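Local coordinates for protein spectinomycin 9-adenylyltransferase (Enterococcus faecalis, PDB 6SXJ) that confers resistance to spectinomycin by transferring an adenylyl group from ATP to the antibiotic's 9-hydroxyl, at residues R20-N25 / K62-Q67; Y84-I89 / G109-E114; T187-I192 / N208-S213. One frame throughout, in Å; residues are numbered along the deposited sequence.

Contact 1. Residues R20-N25 / K62-Q67; sequences RKHLKN and KEILIQ
His22 and Ile64 make the tight part of this contact. Methyl CG2 of Ile64 comes in over one face of the imidazole and not at its edge. It lies 3.5 Å from the centroid of the His22 ring, with the line to it tilted 26° from the ring normal, a CH-pi contact. The methyl is shifted toward one side of the ring. Its shortest approaches are 3.2 Å from Ile64 CG2 to His22 ND1 and 3.3 Å to His22 CE1. The branch is turned this way because CG2 of Ile64 sits anti to its own backbone N, while CG1 takes the place beside that N. On the other face of the imidazole is Lys21 CG, 4.2 Å above the His22 ring plane. The ring thus has Ile64 close on one face and Lys21 more loosely on the other.

The second point of contact is looser. Leu23 CD2 and Leu65 CD1 stand 4.3 Å apart. Both residues are buried, and only the ends of their side chains approach each other. His22 and Ile64 remain partly exposed, so the tighter pair lies toward the solvent side and the looser pair toward the protein interior. Lys24 leaves the helical conformation here with a positive phi, and its NZ makes a weak hydrogen bond of 3.5 Å to His22 O.

The contact joins the C-terminal end of helix 8-23 to helix 59-69. Leu65 continues inward to Phe106 of strand 103-108 and to Ile89 of strand 85-91. Helix 8-23 also packs on strand 85-91, at Leu87. The two helices thus lie side by side over the central sheet.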
# COMPACT_ATOMS: atom_id res chain seq x y z
N ARG A 20 -3.84 -18.62 9.66
CA ARG A 20 -4.61 -19.40 10.62
C ARG A 20 -3.74 -20.47 11.27
O ARG A 20 -3.74 -20.62 12.50
CB ARG A 20 -5.81 -20.03 9.92
CG ARG A 20 -7.02 -19.14 9.92
CD ARG A 20 -8.02 -19.67 10.92
NE ARG A 20 -9.07 -20.43 10.25
CZ ARG A 20 -9.80 -21.36 10.83
NH1 ARG A 20 -9.61 -21.67 12.11
NH2 ARG A 20 -10.74 -21.98 10.14
N LYS A 21 -3.00 -21.23 10.46
CA LYS A 21 -2.20 -22.31 11.01
C LYS A 21 -1.17 -21.78 12.01
O LYS A 21 -0.92 -22.41 13.04
CB LYS A 21 -1.51 -23.07 9.88
CG LYS A 21 -0.58 -24.18 10.36
CD LYS A 21 0.05 -24.94 9.20
CE LYS A 21 0.66 -26.26 9.65
NZ LYS A 21 1.28 -26.17 11.01
N HIS A 22 -0.56 -20.63 11.72
CA HIS A 22 0.60 -20.17 12.48
C HIS A 22 0.26 -19.12 13.53
O HIS A 22 0.89 -19.10 14.59
CB HIS A 22 1.65 -19.61 11.52
CG HIS A 22 2.23 -20.64 10.60
ND1 HIS A 22 3.25 -21.49 10.99
CD2 HIS A 22 1.94 -20.96 9.32
CE1 HIS A 22 3.56 -22.29 9.99
NE2 HIS A 22 2.78 -21.99 8.96
N LEU A 23 -0.69 -18.23 13.26
CA LEU A 23 -1.10 -17.28 14.28
C LEU A 23 -2.10 -17.88 15.26
O LEU A 23 -2.32 -17.30 16.33
CB LEU A 23 -1.68 -16.03 13.63
CG LEU A 23 -0.73 -15.31 12.67
CD1 LEU A 23 -1.40 -14.04 12.15
CD2 LEU A 23 0.59 -14.98 13.34
N LYS A 24 -2.71 -19.01 14.90
CA LYS A 24 -3.62 -19.78 15.76
C LYS A 24 -4.62 -18.81 16.41
O LYS A 24 -5.26 -18.04 15.69
CB LYS A 24 -2.79 -20.60 16.73
CG LYS A 24 -1.92 -21.67 16.07
CD LYS A 24 -0.61 -21.88 16.83
CE LYS A 24 0.42 -22.64 16.00
NZ LYS A 24 1.80 -22.10 16.15
N ASN A 25 -4.78 -18.82 17.73
CA ASN A 25 -5.82 -18.01 18.37
C ASN A 25 -5.43 -16.55 18.55
O ASN A 25 -6.25 -15.77 19.06
CB ASN A 25 -6.17 -18.60 19.74
CG ASN A 25 -7.04 -19.84 19.64
OD1 ASN A 25 -6.64 -20.93 20.05
ND2 ASN A 25 -8.24 -19.67 19.08
N LYS A 62 7.20 -14.16 12.89
CA LYS A 62 7.42 -13.28 11.75
C LYS A 62 8.28 -13.96 10.69
O LYS A 62 8.01 -13.84 9.50
CB LYS A 62 8.05 -11.97 12.20
CG LYS A 62 7.24 -11.21 13.24
CD LYS A 62 8.03 -10.04 13.82
CE LYS A 62 7.21 -9.25 14.84
NZ LYS A 62 7.86 -7.95 15.18
N GLU A 63 9.33 -14.66 11.12
CA GLU A 63 10.16 -15.39 10.16
C GLU A 63 9.34 -16.46 9.44
O GLU A 63 9.48 -16.65 8.23
CB GLU A 63 11.35 -16.01 10.87
CG GLU A 63 12.41 -16.58 9.95
CD GLU A 63 13.59 -17.18 10.71
OE1 GLU A 63 14.04 -16.54 11.69
OE2 GLU A 63 14.05 -18.28 10.34
N ILE A 64 8.48 -17.17 10.18
CA ILE A 64 7.62 -18.17 9.55
C ILE A 64 6.75 -17.52 8.48
O ILE A 64 6.71 -17.98 7.33
CB ILE A 64 6.74 -18.87 10.61
CG1 ILE A 64 7.60 -19.48 11.72
CG2 ILE A 64 5.89 -19.94 9.94
CD1 ILE A 64 6.77 -20.00 12.89
N LEU A 65 6.06 -16.44 8.85
CA LEU A 65 5.21 -15.74 7.89
C LEU A 65 6.00 -15.35 6.65
O LEU A 65 5.55 -15.58 5.52
CB LEU A 65 4.60 -14.49 8.54
CG LEU A 65 3.61 -14.72 9.67
CD1 LEU A 65 2.99 -13.40 10.08
CD2 LEU A 65 2.51 -15.71 9.25
N ILE A 66 7.19 -14.77 6.84
CA ILE A 66 8.00 -14.42 5.69
C ILE A 66 8.33 -15.67 4.88
O ILE A 66 8.29 -15.66 3.64
CB ILE A 66 9.28 -13.69 6.12
CG1 ILE A 66 8.96 -12.34 6.78
CG2 ILE A 66 10.17 -13.50 4.90
CD1 ILE A 66 10.13 -11.77 7.56
N GLN A 67 8.70 -16.74 5.57
CA GLN A 67 9.10 -17.96 4.88
C GLN A 67 7.94 -18.54 4.10
O GLN A 67 8.09 -18.94 2.94
CB GLN A 67 9.62 -18.99 5.88
CG GLN A 67 11.12 -19.01 6.08
CD GLN A 67 11.56 -20.12 7.02
OE1 GLN A 67 10.94 -21.18 7.08
NE2 GLN A 67 12.63 -19.88 7.77

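Contact 2. Residues Y84-I89 / G109-E114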
# COMPACT_ATOMS: atom_id res chain seq x y z
N TYR A 84 1.48 -9.62 -6.70
CA TYR A 84 2.20 -9.24 -5.49
C TYR A 84 1.29 -9.40 -4.28
O TYR A 84 0.12 -9.01 -4.32
CB TYR A 84 2.67 -7.78 -5.56
CG TYR A 84 3.78 -7.51 -6.54
CD1 TYR A 84 5.02 -8.12 -6.41
CD2 TYR A 84 3.60 -6.61 -7.58
CE1 TYR A 84 6.03 -7.86 -7.31
CE2 TYR A 84 4.59 -6.34 -8.47
CZ TYR A 84 5.82 -6.96 -8.34
OH TYR A 84 6.82 -6.68 -9.24
N ILE A 85 1.82 -9.98 -3.21
CA ILE A 85 1.15 -9.99 -1.92
C ILE A 85 1.78 -8.92 -1.03
O ILE A 85 3.00 -8.88 -0.85
CB ILE A 85 1.25 -11.37 -1.25
CG1 ILE A 85 0.42 -12.41 -2.04
CG2 ILE A 85 0.74 -11.31 0.18
CD1 ILE A 85 0.66 -13.79 -1.58
N GLU A 86 0.94 -8.06 -0.47
CA GLU A 86 1.32 -7.10 0.56
C GLU A 86 0.45 -7.39 1.77
O GLU A 86 -0.78 -7.47 1.64
CB GLU A 86 1.12 -5.68 0.06
CG GLU A 86 2.09 -4.66 0.59
CD GLU A 86 1.97 -3.36 -0.17
OE1 GLU A 86 2.36 -3.32 -1.36
OE2 GLU A 86 1.44 -2.39 0.41
N LEU A 87 1.07 -7.58 2.92
CA LEU A 87 0.34 -7.96 4.12
C LEU A 87 0.87 -7.19 5.32
O LEU A 87 2.06 -7.26 5.62
CB LEU A 87 0.45 -9.46 4.40
CG LEU A 87 -0.39 -10.00 5.56
CD1 LEU A 87 -1.03 -11.35 5.16
CD2 LEU A 87 0.44 -10.17 6.79
N THR A 88 -0.03 -6.50 6.03
CA THR A 88 0.28 -5.74 7.22
C THR A 88 -0.46 -6.33 8.41
O THR A 88 -1.63 -6.72 8.30
CB THR A 88 -0.13 -4.27 7.07
OG1 THR A 88 0.57 -3.69 5.96
CG2 THR A 88 0.19 -3.49 8.33
N ILE A 89 0.21 -6.36 9.56
CA ILE A 89 -0.36 -6.86 10.81
C ILE A 89 -0.39 -5.72 11.81
O ILE A 89 0.63 -5.06 12.04
CB ILE A 89 0.44 -8.05 11.36
CG1 ILE A 89 0.55 -9.15 10.30
CG2 ILE A 89 -0.20 -8.57 12.64
CD1 ILE A 89 1.28 -10.39 10.77
N GLY A 109 6.22 -7.51 2.35
CA GLY A 109 6.24 -6.70 1.15
C GLY A 109 7.45 -7.04 0.30
O GLY A 109 8.54 -7.26 0.84
N GLU A 110 7.27 -7.09 -1.02
CA GLU A 110 8.35 -7.56 -1.89
C GLU A 110 9.49 -6.56 -1.99
O GLU A 110 10.61 -6.97 -2.29
CB GLU A 110 7.80 -7.87 -3.28
CG GLU A 110 6.96 -9.13 -3.35
CD GLU A 110 7.73 -10.37 -2.93
OE1 GLU A 110 8.94 -10.45 -3.21
OE2 GLU A 110 7.12 -11.26 -2.30
N TRP A 111 9.24 -5.26 -1.77
CA TRP A 111 10.33 -4.29 -1.72
C TRP A 111 11.31 -4.58 -0.60
O TRP A 111 12.40 -4.00 -0.59
CB TRP A 111 9.78 -2.87 -1.56
CG TRP A 111 9.06 -2.64 -0.26
CD1 TRP A 111 9.58 -2.14 0.89
CD2 TRP A 111 7.67 -2.90 0.00
NE1 TRP A 111 8.61 -2.08 1.86
CE2 TRP A 111 7.43 -2.53 1.34
CE3 TRP A 111 6.62 -3.40 -0.76
CZ2 TRP A 111 6.18 -2.66 1.93
CZ3 TRP A 111 5.38 -3.52 -0.18
CH2 TRP A 111 5.17 -3.15 1.16
N LEU A 112 10.97 -5.49 0.31
CA LEU A 112 11.80 -5.85 1.44
C LEU A 112 12.51 -7.19 1.25
O LEU A 112 13.17 -7.67 2.19
CB LEU A 112 10.95 -5.90 2.71
CG LEU A 112 10.40 -4.61 3.32
CD1 LEU A 112 9.35 -4.95 4.36
CD2 LEU A 112 11.53 -3.78 3.93
N GLN A 113 12.39 -7.80 0.08
CA GLN A 113 12.90 -9.16 -0.09
C GLN A 113 14.41 -9.21 0.08
O GLN A 113 14.94 -10.07 0.80
CB GLN A 113 12.48 -9.71 -1.46
CG GLN A 113 12.56 -11.23 -1.58
CD GLN A 113 11.65 -11.95 -0.62
OE1 GLN A 113 12.09 -12.47 0.41
NE2 GLN A 113 10.37 -12.01 -0.96
N GLU A 114 15.14 -8.31 -0.57
CA GLU A 114 16.60 -8.30 -0.42
C GLU A 114 16.99 -8.27 1.05
O GLU A 114 17.85 -9.03 1.50
CB GLU A 114 17.19 -7.10 -1.15
CG GLU A 114 17.28 -7.28 -2.65
CD GLU A 114 18.08 -6.17 -3.31
OE1 GLU A 114 19.00 -6.49 -4.09
OE2 GLU A 114 17.78 -4.99 -3.04
O HOH W 1 4.49 -7.00 -2.12
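Trp111 meets Glu86 because its CG is placed between the backbone N and the carbonyl carbon, chi1 64°, which swings the indole back over Gly109 toward the strand. The Glu86 chain, extended beyond CG, carries its carboxylate across the rim of the six-membered ring. The approach is at the ring edge. Glu86 OE1 lies 3.2 Å from Trp111 CZ3, near the ring plane. Glu86 CG lies in that plane, 3.5 Å from Trp111 CH2. The carboxylate stands almost upright against the indole, with the two planes 88° apart. Gly109 CA packs on a face of the indole, 3.5 Å above the Trp111 ring plane.

At the other end, Tyr84 CD1 touches Glu110 CG at 3.8 Å. The Glu110 chain bends at chi2, which turns its acid group back toward its own segment. There Gln113 NE2 donates to Glu110 OE1 over 3.1 Å, at an N-H...O angle of 163°, on the syn side of the carboxylate but well out of its plane. The other oxygen, OE2, accepts from Tyr108 and is also bonded to Ser73. This buried acid is thus well supplied with donors.

Between the two side-chain pairs sits one ordered water. It donates to Ile85 O at 2.7 Å and accepts from Glu110 N at 3.0 Å. It bridges the backbones just where the chain leaves strand 103-108, whose Tyr108 is still paired with Leu87.

Glu86 also touches Asp48, in the Asp-x-Asp sequence of the nucleotidyltransferase fold. The two segments share no direct hydrogen bond. The chemistry suggests that the weakly positive C-H edge of the indole offers the Glu86 carboxylate a mild electrostatic contact, while the water carries the polar link between the backbones.

Contact 3. Residues T187-I192 / N208-S213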
# COMPACT_ATOMS: atom_id res chain seq x y z
N THR A 187 1.83 8.51 -7.48
CA THR A 187 1.49 8.64 -6.06
C THR A 187 1.00 10.05 -5.76
O THR A 187 -0.07 10.23 -5.17
CB THR A 187 2.71 8.29 -5.20
OG1 THR A 187 3.33 7.10 -5.69
CG2 THR A 187 2.28 8.09 -3.74
N LEU A 188 1.77 11.06 -6.17
CA LEU A 188 1.33 12.44 -5.98
C LEU A 188 -0.01 12.70 -6.65
O LEU A 188 -0.86 13.40 -6.11
CB LEU A 188 2.39 13.40 -6.51
CG LEU A 188 3.67 13.58 -5.69
CD1 LEU A 188 4.70 14.33 -6.53
CD2 LEU A 188 3.41 14.30 -4.40
N CYS A 189 -0.20 12.15 -7.86
CA CYS A 189 -1.50 12.29 -8.52
C CYS A 189 -2.60 11.64 -7.69
O CYS A 189 -3.65 12.25 -7.45
CB CYS A 189 -1.44 11.67 -9.91
SG CYS A 189 -0.45 12.60 -11.10
N ARG A 190 -2.38 10.40 -7.25
CA ARG A 190 -3.28 9.78 -6.29
C ARG A 190 -3.44 10.68 -5.06
O ARG A 190 -4.56 10.95 -4.61
CB ARG A 190 -2.75 8.40 -5.89
CG ARG A 190 -3.75 7.55 -5.10
CD ARG A 190 -3.09 6.30 -4.52
NE ARG A 190 -2.12 6.59 -3.46
CZ ARG A 190 -2.44 7.01 -2.23
NH1 ARG A 190 -3.71 7.20 -1.89
NH2 ARG A 190 -1.48 7.25 -1.35
N MET A 191 -2.31 11.16 -4.52
CA MET A 191 -2.33 11.99 -3.32
C MET A 191 -3.25 13.19 -3.48
O MET A 191 -3.95 13.58 -2.53
CB MET A 191 -0.93 12.48 -3.00
CG MET A 191 -0.01 11.49 -2.34
SD MET A 191 1.44 12.37 -1.75
CE MET A 191 2.20 11.17 -0.68
N ILE A 192 -3.26 13.79 -4.67
CA ILE A 192 -4.02 15.02 -4.89
C ILE A 192 -5.52 14.73 -4.90
O ILE A 192 -6.31 15.41 -4.25
CB ILE A 192 -3.56 15.70 -6.19
CG1 ILE A 192 -2.21 16.40 -5.97
CG2 ILE A 192 -4.62 16.68 -6.66
CD1 ILE A 192 -1.49 16.73 -7.24
N ASN A 208 -4.23 9.67 -15.24
CA ASN A 208 -4.96 10.28 -16.34
C ASN A 208 -6.03 11.26 -15.88
O ASN A 208 -6.40 12.15 -16.65
CB ASN A 208 -5.59 9.19 -17.22
CG ASN A 208 -4.62 8.06 -17.53
OD1 ASN A 208 -3.95 7.55 -16.63
ND2 ASN A 208 -4.53 7.67 -18.79
N ALA A 209 -6.51 11.13 -14.64
CA ALA A 209 -7.46 12.11 -14.12
C ALA A 209 -6.76 13.42 -13.78
O ALA A 209 -7.30 14.50 -14.04
CB ALA A 209 -8.17 11.55 -12.89
N VAL A 210 -5.56 13.35 -13.20
CA VAL A 210 -4.85 14.57 -12.83
C VAL A 210 -4.16 15.19 -14.04
O VAL A 210 -4.10 16.41 -14.18
CB VAL A 210 -3.84 14.29 -11.70
CG1 VAL A 210 -3.17 15.59 -11.25
CG2 VAL A 210 -4.52 13.61 -10.53
N ALA A 211 -3.61 14.35 -14.94
CA ALA A 211 -2.97 14.87 -16.14
C ALA A 211 -3.93 15.75 -16.94
O ALA A 211 -3.52 16.75 -17.53
CB ALA A 211 -2.46 13.71 -17.00
N GLU A 212 -5.21 15.38 -16.96
CA GLU A 212 -6.21 16.17 -17.69
C GLU A 212 -6.27 17.59 -17.17
O GLU A 212 -6.39 18.54 -17.95
CB GLU A 212 -7.57 15.48 -17.58
CG GLU A 212 -8.79 16.39 -17.66
CD GLU A 212 -10.10 15.60 -17.64
OE1 GLU A 212 -10.05 14.36 -17.45
OE2 GLU A 212 -11.18 16.21 -17.80
N SER A 213 -6.16 17.77 -15.85
CA SER A 213 -6.26 19.08 -15.23
C SER A 213 -4.92 19.79 -15.12
O SER A 213 -4.80 20.75 -14.34
CB SER A 213 -6.88 18.94 -13.84
OG SER A 213 -6.26 17.87 -13.13
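Val210 packs directly against Cys189, where the two helices come within 5.9 Å between Cys189 CA and Val210 CA. Methyl CG2 of Val210 makes the closest approaches. It rests 3.7 Å from Cys189 CB and 3.5 Å from Cys189 O, so it meets both side chain and backbone. The sulfur sits beside the root of the valine, with Cys189 SG 3.8 Å from Val210 CB. With its CG1 anti to the backbone N, chi1 -176°, Val210 sends that second methyl toward Ile192, one turn on from Cys189. This approach is slack: Ile192 CD1 and Val210 CG1 are 4.5 Å apart.

The next shell lies at the end of the second helix. Ser213 OG donates to Val210 O over 2.8 Å, tilted 28° from the carbonyl plane. Ser214 OG binds the same oxygen, so two serine hydroxyls meet a carbonyl in the last turn.

Further out, Cys189 also touches Ile222 of helix 216-229, and Val210 reaches Leu193. Ile192 leans on Leu252 of helix 241-253. The contact is buried and apolar. It joins helices 181-196 and 203-212 in the all-helical bundle of the C-terminal domain of aminoglycoside adenylyltransferases.

How the contacts relate
Contacts 1 and 2 belong to the nucleotidyltransferase half of the chain and are both partly buried. They meet where helix 59-69 packs on strand 85-91, with Leu65 CD1 3.5 Å from Ile89 CD1. Contact 3 lies across the centre of the chain, in the helical C-terminal domain; its nearest atoms are about 24 Å from contact 1 and about 10 Å from contact 2. All its touching residues are buried, and its side-chain contacts are apolar. Contact 1 is also helix on helix, but adds an imidazole near the surface. Contact 2 pairs a strand with a turn leading into a helix. It alone has a bridging water and carboxylates at the interface.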